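Local coordinates for ribosomal protein uL16 3-hydroxylase (Escherichia coli, PDB 4CCL) that hydroxylates ribosomal protein uL16 on an arginine side chain, acting as an iron- and 2-oxoglutarate-dependent oxygenase that regulates growth, at residues Asn87-Pro92 with Arg276-Ile281; Ala94-Pro99 with Asp109-Ser114. All coordinates share one frame; numbering follows the deposited sequence.

In the fold
The two contacts are neighbours, their centres about 10 Å apart, and along the chain contact 2 is nested inside the long loop that contact 1 closes. Strand 108-116, half of contact 2, also touches both segments of contact 1: Arg276 NH1 forms a salt bridge with Asp109 OD2 at 2.5 Å, and the carboxylate of Asp110 receives a probable hydrogen bond from Asn87 ND2 (2.9 Å to OD1) and another, at OD2, from His277 ND1. Contact 1 lies outside the first shell of the metal site, the side chain of His277 being about 12 Å from that of the iron ligand Asp127. The strand of contact 2 runs on to Ser114, an inferred substrate-binding residue that here holds a sulfate.

Contact 1 (Asn87-Pro92 with Arg276-Ile281); sequences NHWHEP and RHELDI
His88 and Trp89 both turn CG beside their own backbone N, anti to the carbonyl carbon (chi1 -66° for His88), while Asp280 holds CG anti to its N. This puts the His88 ring toward the loop, and chi2 turns ND1 to Glu278 O, to which it donates at 2.8 Å, nearly straight at 162°. The acceptor lies in the imidazole plane, whereas the donor stands above the plane of the carbonyl. Across one imidazole face comes Leu279 CD1, a CH-pi contact 3.7 Å from the ring centroid. Histidine suits this place because one flat group offers both an N-H at its rim and a face for a methyl. An alanine here would probably leave Glu278 O without its donor and open a gap beside Leu279 CD1. Trp89 brings its six-membered ring against Asp280, whose CB lies 3.5 Å from CZ3; the broad indole can meet CB while the carboxylate, turned 40° from its plane, still accepts from a water. That water donates to both Asp280 OD2 and His88 O, bridging carboxylate and backbone. The arrangement docks the loop between helix 263-272 and helix 290-298, leading into the winged-helix domain, onto short helix 86-89 beside the JmjC sheet of this ROX-family oxygenase.

Contact 2 (Ala94-Pro99 with Asp109-Ser114); sequences AALMRP and DDLMIS. With SO4 (sulfate ion), chain L.
Met97, here selenomethionine, lays its selenium against the strand: SE is 3.9 Å from Leu111 CB and equally close to the peptide linking Asp110 to Leu111. The chain is bent at chi2 (-101°), which sets SE over that peptide, and bent again at chi3, which places CE 4.1 Å from Asp110 CA. A long, flexible, unbranched side chain suits this place, since it can follow the backbone as well as meet a side chain. Beside it, Leu96 CD1 approaches Leu111 CD2 at 4.5 Å, a looser methyl-to-methyl contact. Leu111 also packs on Val200 of strand 195-202.

The segment 94-99 turns in a short helical course, with Met97 N bonded to Ala94 O, and this presents Leu96 and Met97 together to the strand. Strand 108-116 runs between strands 195-202 and 79-83 in the antiparallel sheet of the JmjC domain, a member of the cupin clan with its double-stranded beta-helix fold. Near Leu111 the strand is held by Asn87: OD1 accepts from Leu111 N, and Met97 packs on the same side chain.

Further along, Ser114 OG donates to sulfate O1 at 2.8 Å, the short serine side chain bringing a donor hydroxyl to the anion. The sulfate probably came from the crystallisation liquor, and Arg140 NH1 also binds it. Both residues are inferred to bind substrate, so the anion may occupy part of that pocket. CE of Met112, likewise selenomethionine, lies 3.4 Å from sulfate O2.

Contact 1 (Asn87-Pro92 with Arg276-Ile281)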
loop_
_atom_site.group_PDB
_atom_site.type_symbol
_atom_site.label_atom_id
_atom_site.label_comp_id
_atom_site.label_asym_id
_atom_site.label_seq_id
_atom_site.Cartn_x
_atom_site.Cartn_y
_atom_site.Cartn_z
ATOM N N ASN B 87 1.254 13.145 28.802
ATOM C CA ASN B 87 0.082 12.482 29.367
ATOM C C ASN B 87 0.243 10.965 29.461
ATOM O O ASN B 87 -0.527 10.290 30.145
ATOM C CB ASN B 87 -1.180 12.840 28.575
ATOM C CG ASN B 87 -1.021 12.605 27.087
ATOM O OD1 ASN B 87 -0.081 13.101 26.467
ATOM N ND2 ASN B 87 -1.936 11.839 26.508
ATOM N N HIS B 88 1.244 10.437 28.764
ATOM C CA HIS B 88 1.583 9.024 28.867
ATOM C C HIS B 88 2.285 8.728 30.193
ATOM O O HIS B 88 1.936 7.774 30.887
ATOM C CB HIS B 88 2.465 8.585 27.691
ATOM C CG HIS B 88 1.776 8.628 26.359
ATOM N ND1 HIS B 88 2.288 8.021 25.236
ATOM C CD2 HIS B 88 0.612 9.211 25.977
ATOM C CE1 HIS B 88 1.472 8.225 24.215
ATOM N NE2 HIS B 88 0.450 8.942 24.638
ATOM N N TRP B 89 3.280 9.545 30.532
ATOM C CA TRP B 89 4.123 9.280 31.697
ATOM C C TRP B 89 3.731 10.013 32.986
ATOM O O TRP B 89 4.324 9.773 34.039
ATOM C CB TRP B 89 5.575 9.601 31.339
ATOM C CG TRP B 89 5.873 9.338 29.893
ATOM C CD1 TRP B 89 5.790 10.230 28.861
ATOM C CD2 TRP B 89 6.278 8.099 29.318
ATOM N NE1 TRP B 89 6.126 9.620 27.678
ATOM C CE2 TRP B 89 6.434 8.297 27.932
ATOM C CE3 TRP B 89 6.534 6.821 29.835
ATOM C CZ2 TRP B 89 6.827 7.294 27.059
ATOM C CZ3 TRP B 89 6.926 5.817 28.971
ATOM C CH2 TRP B 89 7.068 6.058 27.599
ATOM N N HIS B 90 2.738 10.895 32.905
ATOM C CA HIS B 90 2.315 11.696 34.056
ATOM C C HIS B 90 0.788 11.765 34.140
ATOM O O HIS B 90 0.140 12.258 33.219
ATOM C CB HIS B 90 2.904 13.110 33.946
ATOM C CG HIS B 90 3.076 13.809 35.258
ATOM N ND1 HIS B 90 2.329 14.909 35.623
ATOM C CD2 HIS B 90 3.932 13.583 36.287
ATOM C CE1 HIS B 90 2.702 15.321 36.820
ATOM N NE2 HIS B 90 3.677 14.532 37.244
ATOM N N GLU B 91 0.215 11.275 35.238
ATOM C CA GLU B 91 -1.244 11.301 35.425
ATOM C C GLU B 91 -1.842 12.713 35.591
ATOM O O GLU B 91 -2.847 13.043 34.940
ATOM C CB GLU B 91 -1.695 10.383 36.577
ATOM C CG GLU B 91 -1.647 8.889 36.294
ATOM C CD GLU B 91 -2.328 8.075 37.389
ATOM O OE1 GLU B 91 -3.312 8.574 37.976
ATOM O OE2 GLU B 91 -1.879 6.941 37.665
ATOM N N PRO B 92 -1.248 13.545 36.475
ATOM C CA PRO B 92 -1.779 14.906 36.622
ATOM C C PRO B 92 -1.817 15.675 35.302
ATOM O O PRO B 92 -2.730 16.470 35.082
ATOM C CB PRO B 92 -0.790 15.562 37.589
ATOM C CG PRO B 92 -0.286 14.438 38.411
ATOM C CD PRO B 92 -0.187 13.273 37.467
ATOM N N ARG B 276 0.179 7.852 18.206
ATOM C CA ARG B 276 1.325 8.321 17.433
ATOM C C ARG B 276 2.613 8.346 18.253
ATOM O O ARG B 276 3.704 8.483 17.698
ATOM C CB ARG B 276 1.048 9.707 16.841
ATOM C CG ARG B 276 0.080 9.702 15.662
ATOM C CD ARG B 276 -0.261 11.114 15.189
ATOM N NE ARG B 276 0.882 11.812 14.605
ATOM C CZ ARG B 276 1.593 12.743 15.232
ATOM N NH1 ARG B 276 1.284 13.094 16.473
ATOM N NH2 ARG B 276 2.614 13.326 14.618
ATOM N N HIS B 277 2.489 8.214 19.571
ATOM C CA HIS B 277 3.658 8.167 20.443
ATOM C C HIS B 277 3.679 6.888 21.274
ATOM O O HIS B 277 2.649 6.237 21.455
ATOM C CB HIS B 277 3.702 9.388 21.362
ATOM C CG HIS B 277 3.643 10.697 20.634
ATOM N ND1 HIS B 277 2.494 11.456 20.569
ATOM C CD2 HIS B 277 4.585 11.372 19.942
ATOM C CE1 HIS B 277 2.735 12.548 19.866
ATOM N NE2 HIS B 277 3.994 12.525 19.473
ATOM N N GLU B 278 4.856 6.540 21.783
ATOM C CA GLU B 278 5.029 5.319 22.563
ATOM C C GLU B 278 4.289 5.382 23.900
ATOM O O GLU B 278 4.468 6.319 24.682
ATOM C CB GLU B 278 6.518 5.049 22.791
ATOM C CG GLU B 278 6.807 3.785 23.583
ATOM C CD GLU B 278 8.279 3.420 23.586
ATOM O OE1 GLU B 278 9.076 4.155 24.207
ATOM O OE2 GLU B 278 8.636 2.394 22.969
ATOM N N LEU B 279 3.448 4.383 24.143
ATOM C CA LEU B 279 2.765 4.229 25.423
ATOM C C LEU B 279 3.729 3.710 26.492
ATOM O O LEU B 279 4.764 3.127 26.173
ATOM C CB LEU B 279 1.561 3.282 25.295
ATOM C CG LEU B 279 0.304 3.777 24.564
ATOM C CD1 LEU B 279 -0.096 5.165 25.047
ATOM C CD2 LEU B 279 0.456 3.750 23.045
ATOM N N ASP B 280 3.379 3.906 27.760
ATOM C CA ASP B 280 4.172 3.360 28.846
ATOM C C ASP B 280 3.541 2.014 29.123
ATOM O O ASP B 280 2.481 1.942 29.725
ATOM C CB ASP B 280 4.023 4.264 30.078
ATOM C CG ASP B 280 4.830 3.785 31.286
ATOM O OD1 ASP B 280 5.074 2.568 31.429
ATOM O OD2 ASP B 280 5.215 4.640 32.112
ATOM N N ILE B 281 4.232 0.942 28.762
ATOM C CA ILE B 281 3.607 -0.373 28.796
ATOM C C ILE B 281 4.382 -1.345 29.668
ATOM O O ILE B 281 5.532 -1.677 29.386
ATOM C CB ILE B 281 3.395 -0.949 27.371
ATOM C CG1 ILE B 281 2.300 -0.159 26.642
ATOM C CG2 ILE B 281 3.044 -2.428 27.433
ATOM C CD1 ILE B 281 1.665 -0.893 25.469
HETATM O O HOH W 1 3.111 6.157 33.148
#

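Contact 2 (Ala94-Pro99 with Asp109-Ser114)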
loop_
_atom_site.group_PDB
_atom_site.type_symbol
_atom_site.label_atom_id
_atom_site.label_comp_id
_atom_site.label_asym_id
_atom_site.label_seq_id
_atom_site.Cartn_x
_atom_site.Cartn_y
_atom_site.Cartn_z
ATOM N N ALA B 94 -2.166 14.145 32.399
ATOM C CA ALA B 94 -3.243 13.472 31.682
ATOM C C ALA B 94 -4.590 14.093 32.020
ATOM O O ALA B 94 -5.479 14.161 31.166
ATOM C CB ALA B 94 -3.249 11.984 31.998
ATOM N N ALA B 95 -4.735 14.551 33.262
ATOM C CA ALA B 95 -5.960 15.239 33.678
ATOM C C ALA B 95 -6.323 16.454 32.807
ATOM O O ALA B 95 -7.500 16.777 32.648
ATOM C CB ALA B 95 -5.879 15.640 35.137
ATOM N N LEU B 96 -5.315 17.119 32.246
ATOM C CA LEU B 96 -5.540 18.297 31.403
ATOM C C LEU B 96 -6.337 17.989 30.133
ATOM O O LEU B 96 -6.967 18.876 29.559
ATOM C CB LEU B 96 -4.208 18.956 31.017
ATOM C CG LEU B 96 -3.845 20.307 31.640
ATOM C CD1 LEU B 96 -2.786 21.014 30.804
ATOM C CD2 LEU B 96 -5.076 21.183 31.802
HETATM N N MSE B 97 -6.295 16.733 29.697
HETATM C CA MSE B 97 -6.929 16.320 28.450
HETATM C C MSE B 97 -8.450 16.242 28.574
HETATM O O MSE B 97 -9.176 16.582 27.638
HETATM C CB MSE B 97 -6.367 14.966 28.004
HETATM C CG MSE B 97 -4.857 14.947 27.840
HETATM SE SE MSE B 97 -4.294 15.077 25.981
HETATM C CE MSE B 97 -4.889 13.331 25.360
ATOM N N ARG B 98 -8.920 15.800 29.739
ATOM C CA ARG B 98 -10.350 15.585 29.998
ATOM C C ARG B 98 -11.337 16.696 29.583
ATOM O O ARG B 98 -12.388 16.392 29.023
ATOM C CB ARG B 98 -10.588 15.171 31.459
ATOM C CG ARG B 98 -10.309 13.701 31.743
ATOM C CD ARG B 98 -10.724 13.303 33.156
ATOM N NE ARG B 98 -9.731 13.675 34.162
ATOM C CZ ARG B 98 -10.000 14.364 35.268
ATOM N NH1 ARG B 98 -11.238 14.768 35.520
ATOM N NH2 ARG B 98 -9.030 14.651 36.125
ATOM N N PRO B 99 -11.018 17.977 29.857
ATOM C CA PRO B 99 -11.954 19.036 29.451
ATOM C C PRO B 99 -12.205 19.120 27.941
ATOM O O PRO B 99 -13.195 19.720 27.524
ATOM C CB PRO B 99 -11.261 20.314 29.938
ATOM C CG PRO B 99 -10.426 19.874 31.077
ATOM C CD PRO B 99 -9.940 18.506 30.713
ATOM N N ASP B 109 -4.978 14.108 19.846
ATOM C CA ASP B 109 -3.720 13.379 19.740
ATOM C C ASP B 109 -3.074 13.113 21.094
ATOM O O ASP B 109 -3.171 12.002 21.614
ATOM C CB ASP B 109 -2.737 14.131 18.836
ATOM C CG ASP B 109 -1.486 13.322 18.533
ATOM O OD1 ASP B 109 -1.519 12.088 18.714
ATOM O OD2 ASP B 109 -0.473 13.917 18.107
ATOM N N ASP B 110 -2.463 14.146 21.670
ATOM C CA ASP B 110 -1.697 14.029 22.911
ATOM C C ASP B 110 -1.344 15.406 23.477
ATOM O O ASP B 110 -1.669 16.434 22.882
ATOM C CB ASP B 110 -0.408 13.228 22.686
ATOM C CG ASP B 110 -0.627 11.728 22.769
ATOM O OD1 ASP B 110 -1.345 11.278 23.686
ATOM O OD2 ASP B 110 -0.099 11.001 21.901
ATOM N N LEU B 111 -0.649 15.406 24.612
ATOM C CA LEU B 111 -0.264 16.631 25.308
ATOM C C LEU B 111 1.255 16.793 25.282
ATOM O O LEU B 111 1.973 16.003 25.897
ATOM C CB LEU B 111 -0.760 16.568 26.761
ATOM C CG LEU B 111 -0.896 17.818 27.647
ATOM C CD1 LEU B 111 0.437 18.441 28.015
ATOM C CD2 LEU B 111 -1.783 18.849 26.991
HETATM N N MSE B 112 1.745 17.818 24.590
HETATM C CA MSE B 112 3.184 18.080 24.600
HETATM C C MSE B 112 3.492 19.340 25.408
HETATM O O MSE B 112 2.797 20.347 25.291
HETATM C CB MSE B 112 3.756 18.151 23.174
HETATM C CG MSE B 112 3.821 19.543 22.544
HETATM SE SE MSE B 112 5.448 20.548 22.993
HETATM C CE MSE B 112 5.067 22.154 21.964
ATOM N N ILE B 113 4.523 19.272 26.245
ATOM C CA ILE B 113 4.857 20.390 27.126
ATOM C C ILE B 113 6.170 21.047 26.722
ATOM O O ILE B 113 7.132 20.360 26.394
ATOM C CB ILE B 113 4.968 19.932 28.598
ATOM C CG1 ILE B 113 3.664 19.279 29.051
ATOM C CG2 ILE B 113 5.318 21.104 29.511
ATOM C CD1 ILE B 113 3.665 18.837 30.495
ATOM N N SER B 114 6.213 22.375 26.747
ATOM C CA SER B 114 7.468 23.075 26.509
ATOM C C SER B 114 7.828 23.991 27.675
ATOM O O SER B 114 6.981 24.725 28.181
ATOM C CB SER B 114 7.418 23.875 25.203
ATOM O OG SER B 114 6.566 25.002 25.317
HETATM S S SO4 L . 5.834 25.672 21.910
HETATM O O1 SO4 L . 4.995 25.403 23.074
HETATM O O2 SO4 L . 5.134 25.274 20.691
HETATM O O3 SO4 L . 6.129 27.099 21.833
HETATM O O4 SO4 L . 7.074 24.915 22.039
#